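One contact in two related proteins. Structure 1 is extracellular ligand-binding receptor from Rhodopseudomonas palustris, which probably captures aromatic acids such as caffeic acid and 4-hydroxyphenylpyruvic acid and delivers them to an ABC transporter for uptake: PDB 4EYQ (chain A, 1.96 Å), residues K36-H41 and V297-L302. Structure 2 is putative branched-chain amino acid transport system substrate-binding protein from Rhodopseudomonas palustris: PDB 4FB4 (chain B, 1.85 Å), residues K36-H41 and V297-L302. One frame, after least-squares fit of the local backbone (RMSD 0.26 Å); residues are numbered along the deposited sequences.

Structure 1 (4EYQ); sequences KEIGGH and VIPVAL.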
loop_
_atom_site.group_PDB
_atom_site.type_symbol
_atom_site.label_atom_id
_atom_site.label_comp_id
_atom_site.label_asym_id
_atom_site.label_seq_id
_atom_site.Cartn_x
_atom_site.Cartn_y
_atom_site.Cartn_z
ATOM N N LYS A 36 3.569 22.129 -0.234
ATOM C CA LYS A 36 2.372 22.948 -0.091
ATOM C C LYS A 36 2.126 23.808 -1.333
ATOM O O LYS A 36 1.108 24.492 -1.454
ATOM C CB LYS A 36 2.516 23.838 1.150
ATOM C CG LYS A 36 2.496 23.105 2.491
ATOM C CD LYS A 36 1.170 22.384 2.742
ATOM C CE LYS A 36 1.229 21.522 4.002
ATOM N NZ LYS A 36 1.700 20.128 3.751
ATOM N N GLU A 37 3.085 23.771 -2.245
ATOM C CA GLU A 37 3.073 24.599 -3.433
ATOM C C GLU A 37 3.902 23.847 -4.475
ATOM O O GLU A 37 4.976 23.348 -4.161
ATOM C CB GLU A 37 3.680 25.970 -3.090
ATOM C CG GLU A 37 4.050 26.834 -4.275
ATOM C CD GLU A 37 5.422 26.493 -4.845
ATOM O OE1 GLU A 37 6.409 26.467 -4.081
ATOM O OE2 GLU A 37 5.526 26.255 -6.061
ATOM N N ILE A 38 3.395 23.743 -5.700
ATOM C CA ILE A 38 4.145 23.139 -6.807
ATOM C C ILE A 38 4.072 24.063 -8.038
ATOM O O ILE A 38 2.985 24.470 -8.453
ATOM C CB ILE A 38 3.624 21.723 -7.147
ATOM C CG1 ILE A 38 3.658 20.836 -5.901
ATOM C CG2 ILE A 38 4.471 21.097 -8.246
ATOM C CD1 ILE A 38 3.122 19.437 -6.119
ATOM N N GLY A 39 5.230 24.409 -8.594
ATOM C CA GLY A 39 5.316 25.323 -9.729
ATOM C C GLY A 39 4.701 26.696 -9.517
ATOM O O GLY A 39 4.202 27.298 -10.457
ATOM N N GLY A 40 4.720 27.199 -8.289
ATOM C CA GLY A 40 4.116 28.488 -7.986
ATOM C C GLY A 40 2.676 28.382 -7.503
ATOM O O GLY A 40 2.159 29.307 -6.878
ATOM N N HIS A 41 2.027 27.253 -7.775
ATOM C CA HIS A 41 0.637 27.064 -7.366
ATOM C C HIS A 41 0.473 26.422 -6.011
ATOM O O HIS A 41 1.075 25.381 -5.741
ATOM C CB HIS A 41 -0.116 26.268 -8.434
ATOM C CG HIS A 41 -0.106 26.935 -9.781
ATOM N ND1 HIS A 41 -1.048 27.827 -10.154
ATOM C CD2 HIS A 41 0.805 26.850 -10.844
ATOM C CE1 HIS A 41 -0.770 28.280 -11.397
ATOM N NE2 HIS A 41 0.364 27.675 -11.820
ATOM N N VAL A 297 5.350 15.499 -12.006
ATOM C CA VAL A 297 4.479 15.569 -13.188
ATOM C C VAL A 297 3.772 16.911 -13.354
ATOM O O VAL A 297 3.447 17.314 -14.482
ATOM C CB VAL A 297 3.432 14.427 -13.298
ATOM C CG1 VAL A 297 4.118 13.069 -13.427
ATOM C CG2 VAL A 297 2.414 14.458 -12.158
ATOM N N ILE A 298 3.499 17.586 -12.238
ATOM C CA ILE A 298 2.781 18.855 -12.303
ATOM C C ILE A 298 3.519 19.976 -13.071
ATOM O O ILE A 298 2.895 20.613 -13.945
ATOM C CB ILE A 298 2.267 19.315 -10.911
ATOM C CG1 ILE A 298 1.073 18.453 -10.517
ATOM C CG2 ILE A 298 1.938 20.819 -10.912
ATOM C CD1 ILE A 298 0.543 18.771 -9.147
ATOM N N PRO A 299 4.832 20.227 -12.779
ATOM C CA PRO A 299 5.492 21.295 -13.564
ATOM C C PRO A 299 5.478 21.008 -15.081
ATOM O O PRO A 299 5.392 21.939 -15.905
ATOM C CB PRO A 299 6.937 21.309 -13.011
ATOM C CG PRO A 299 6.845 20.671 -11.654
ATOM C CD PRO A 299 5.752 19.631 -11.789
ATOM N N VAL A 300 5.549 19.734 -15.454
ATOM C CA VAL A 300 5.359 19.364 -16.861
ATOM C C VAL A 300 3.966 19.717 -17.389
ATOM O O VAL A 300 3.843 20.373 -18.447
ATOM C CB VAL A 300 5.707 17.880 -17.136
ATOM C CG1 VAL A 300 5.414 17.530 -18.588
ATOM C CG2 VAL A 300 7.190 17.651 -16.818
ATOM N N ALA A 301 2.926 19.296 -16.668
ATOM C CA ALA A 301 1.542 19.604 -17.061
ATOM C C ALA A 301 1.280 21.111 -17.170
ATOM O O ALA A 301 0.596 21.555 -18.097
ATOM C CB ALA A 301 0.551 18.963 -16.104
ATOM N N LEU A 302 1.840 21.888 -16.240
ATOM C CA LEU A 302 1.734 23.352 -16.265
ATOM C C LEU A 302 2.268 24.006 -17.550
ATOM O O LEU A 302 1.942 25.157 -17.866
ATOM C CB LEU A 302 2.417 23.953 -15.044
ATOM C CG LEU A 302 1.683 23.755 -13.716
ATOM C CD1 LEU A 302 2.582 24.199 -12.567
ATOM C CD2 LEU A 302 0.344 24.504 -13.682
#
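Ile-38 and Ile-298 meet at about a right angle, CG2 of Ile-38 lying 3.7 Å from CG2 of Ile-298, where the hairpin joining edge strand 37-38 to strand 41-49 abuts the C-terminal end of helix 282-301. CG1 of Ile-298 lies beside the backbone N (chi1 -74°), and an extended chi2 (177°) carries CD1 to 4.0 Å from CD1 of Ile-38. On this tight, buried side branched aliphatic chains press methyl against methyl, and Ile-8 of strand 8-14 also touches Ile-298. Leu-302 meets His-41 just as closely but partly exposed, its two methyls reaching the ring: CD1 is 3.6 Å from CD2 of His-41. A hydrogen bond between ND1 and the backbone O of Asn-6 steadies the ring, while Phe-312 and Pro-307 touch Leu-302. The looser side lies at Pro-299, its CD 4.0 Å from CG2 of Ile-38, and at exposed Gly-39. Pro-299 has no N-H, consistent with the helix kink there; positive phi in the type I' turn favours glycine at Gly-39.

Structure 2 (4FB4); sequences KEIGGH and VVPVAL.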
loop_
_atom_site.group_PDB
_atom_site.type_symbol
_atom_site.label_atom_id
_atom_site.label_comp_id
_atom_site.label_asym_id
_atom_site.label_seq_id
_atom_site.Cartn_x
_atom_site.Cartn_y
_atom_site.Cartn_z
ATOM N N LYS B 36 3.622 22.165 -0.194
ATOM C CA LYS B 36 2.423 22.979 -0.107
ATOM C C LYS B 36 2.105 23.786 -1.396
ATOM O O LYS B 36 0.981 24.348 -1.527
ATOM C CB LYS B 36 2.539 23.911 1.088
ATOM C CG LYS B 36 2.960 23.206 2.399
ATOM C CD LYS B 36 1.751 22.653 3.128
ATOM C CE LYS B 36 2.043 21.651 4.264
ATOM N NZ LYS B 36 2.142 20.212 3.791
ATOM N N GLU B 37 3.048 23.778 -2.333
ATOM C CA GLU B 37 2.965 24.529 -3.621
ATOM C C GLU B 37 3.797 23.783 -4.628
ATOM O O GLU B 37 4.811 23.232 -4.251
ATOM C CB GLU B 37 3.635 25.906 -3.509
ATOM C CG GLU B 37 3.039 26.942 -2.563
ATOM C CD GLU B 37 3.530 28.380 -2.860
ATOM O OE1 GLU B 37 4.373 28.592 -3.788
ATOM O OE2 GLU B 37 3.075 29.313 -2.147
ATOM N N ILE B 38 3.370 23.754 -5.886
ATOM C CA ILE B 38 4.155 23.228 -6.993
ATOM C C ILE B 38 4.140 24.280 -8.135
ATOM O O ILE B 38 3.087 24.757 -8.547
ATOM C CB ILE B 38 3.614 21.854 -7.531
ATOM C CG1 ILE B 38 3.667 20.742 -6.466
ATOM C CG2 ILE B 38 4.448 21.391 -8.725
ATOM C CD1 ILE B 38 2.926 19.463 -6.907
ATOM N N GLY B 39 5.317 24.671 -8.619
ATOM C CA GLY B 39 5.446 25.754 -9.635
ATOM C C GLY B 39 4.862 27.101 -9.182
ATOM O O GLY B 39 4.374 27.906 -10.004
ATOM N N GLY B 40 4.819 27.316 -7.876
ATOM C CA GLY B 40 4.201 28.497 -7.306
ATOM C C GLY B 40 2.689 28.415 -7.191
ATOM O O GLY B 40 2.066 29.371 -6.742
ATOM N N HIS B 41 2.080 27.318 -7.624
ATOM C CA HIS B 41 0.646 27.173 -7.494
ATOM C C HIS B 41 0.401 26.516 -6.179
ATOM O O HIS B 41 0.983 25.426 -5.925
ATOM C CB HIS B 41 0.094 26.296 -8.581
ATOM C CG HIS B 41 0.217 26.891 -9.966
ATOM N ND1 HIS B 41 -0.789 27.588 -10.546
ATOM C CD2 HIS B 41 1.265 26.874 -10.874
ATOM C CE1 HIS B 41 -0.396 27.993 -11.774
ATOM N NE2 HIS B 41 0.869 27.546 -11.979
ATOM N N VAL B 297 5.604 15.447 -12.116
ATOM C CA VAL B 297 4.654 15.512 -13.220
ATOM C C VAL B 297 3.842 16.816 -13.338
ATOM O O VAL B 297 3.481 17.243 -14.461
ATOM C CB VAL B 297 3.724 14.273 -13.296
ATOM C CG1 VAL B 297 4.586 13.008 -13.350
ATOM C CG2 VAL B 297 2.744 14.187 -12.111
ATOM N N VAL B 298 3.541 17.469 -12.220
ATOM C CA VAL B 298 2.768 18.711 -12.308
ATOM C C VAL B 298 3.487 19.854 -13.098
ATOM O O VAL B 298 2.871 20.490 -13.946
ATOM C CB VAL B 298 2.230 19.126 -10.912
ATOM C CG1 VAL B 298 1.736 20.576 -10.927
ATOM C CG2 VAL B 298 1.145 18.149 -10.461
ATOM N N PRO B 299 4.799 20.085 -12.869
ATOM C CA PRO B 299 5.438 21.108 -13.682
ATOM C C PRO B 299 5.390 20.811 -15.190
ATOM O O PRO B 299 5.275 21.743 -15.955
ATOM C CB PRO B 299 6.876 21.202 -13.125
ATOM C CG PRO B 299 6.734 20.695 -11.703
ATOM C CD PRO B 299 5.678 19.617 -11.793
ATOM N N VAL B 300 5.418 19.542 -15.581
ATOM C CA VAL B 300 5.282 19.190 -17.011
ATOM C C VAL B 300 3.898 19.583 -17.524
ATOM O O VAL B 300 3.764 20.176 -18.627
ATOM C CB VAL B 300 5.539 17.676 -17.250
ATOM C CG1 VAL B 300 5.262 17.286 -18.678
ATOM C CG2 VAL B 300 6.986 17.329 -16.887
ATOM N N ALA B 301 2.866 19.267 -16.730
ATOM C CA ALA B 301 1.466 19.575 -17.115
ATOM C C ALA B 301 1.234 21.072 -17.147
ATOM O O ALA B 301 0.530 21.569 -18.023
ATOM C CB ALA B 301 0.468 18.889 -16.178
ATOM N N LEU B 302 1.915 21.807 -16.277
ATOM C CA LEU B 302 1.772 23.297 -16.216
ATOM C C LEU B 302 2.318 23.986 -17.444
ATOM O O LEU B 302 1.921 25.092 -17.761
ATOM C CB LEU B 302 2.379 23.884 -14.938
ATOM C CG LEU B 302 1.630 23.517 -13.630
ATOM C CD1 LEU B 302 2.458 23.867 -12.353
ATOM C CD2 LEU B 302 0.318 24.300 -13.594
#
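Ile-38 and Val-298 meet at about a right angle, CG2 of Ile-38 lying 3.6 Å from CG1 of Val-298. CG2 of Val-298 lies beside the backbone N (chi1 166°), which brings this second branch to 4.2 Å from CD1 of Ile-38. On this tight, buried side the beta-branched valine sets both its methyls against Ile-38 without polar atoms to bury, and Ile-8 of strand 8-14 also touches it. Leu-302 meets His-41 just as closely but partly exposed, its two methyls reaching the ring: CD1 is 3.6 Å from CD2 of His-41. A hydrogen bond between ND1 and the backbone O of Asn-6 steadies the ring, while Phe-312 and Pro-307 touch Leu-302. The looser side lies at Pro-299, its CD 3.8 Å from CG2 of Ile-38, and at exposed Gly-39. Lacking an N-H, Pro-299 fits the kink of the helix at this point, and Gly-39 suits the type I' turn through its positive phi.

Comparison
The exchange is Ile-298(A) against Val-298(B), both buried. Their CB atoms coincide within the error, and two branches are matched by place: CG2 of Ile-298(A) and CG1 of Val-298(B) are 0.3 Å apart after superposition, as are CG1 of Ile-298(A) and CG2 of Val-298(B). The valine therefore reproduces the fork of the isoleucine, consistent with the contact to Ile-38(A) and Ile-38(B) being kept: CB of Ile-298(A) is 3.9 Å from CG2 of Ile-38(A), and CB of Val-298(B) is likewise 3.9 Å from CG2 of Ile-38(B). Ile-298(A) also touches Leu-302(A), and Val-298(B) touches Leu-302(B). His-41(A) and Leu-302(A) keep their places in His-41(B) and Leu-302(B), and the comparable CA atoms coincide within the error. What remains different is the end of the longer chain. CD1 of Ile-298(A) has no counterpart in Val-298(B), which thus offers one methyl less of apolar surface on the buried side, a change that might slightly reduce the dispersion contacts there.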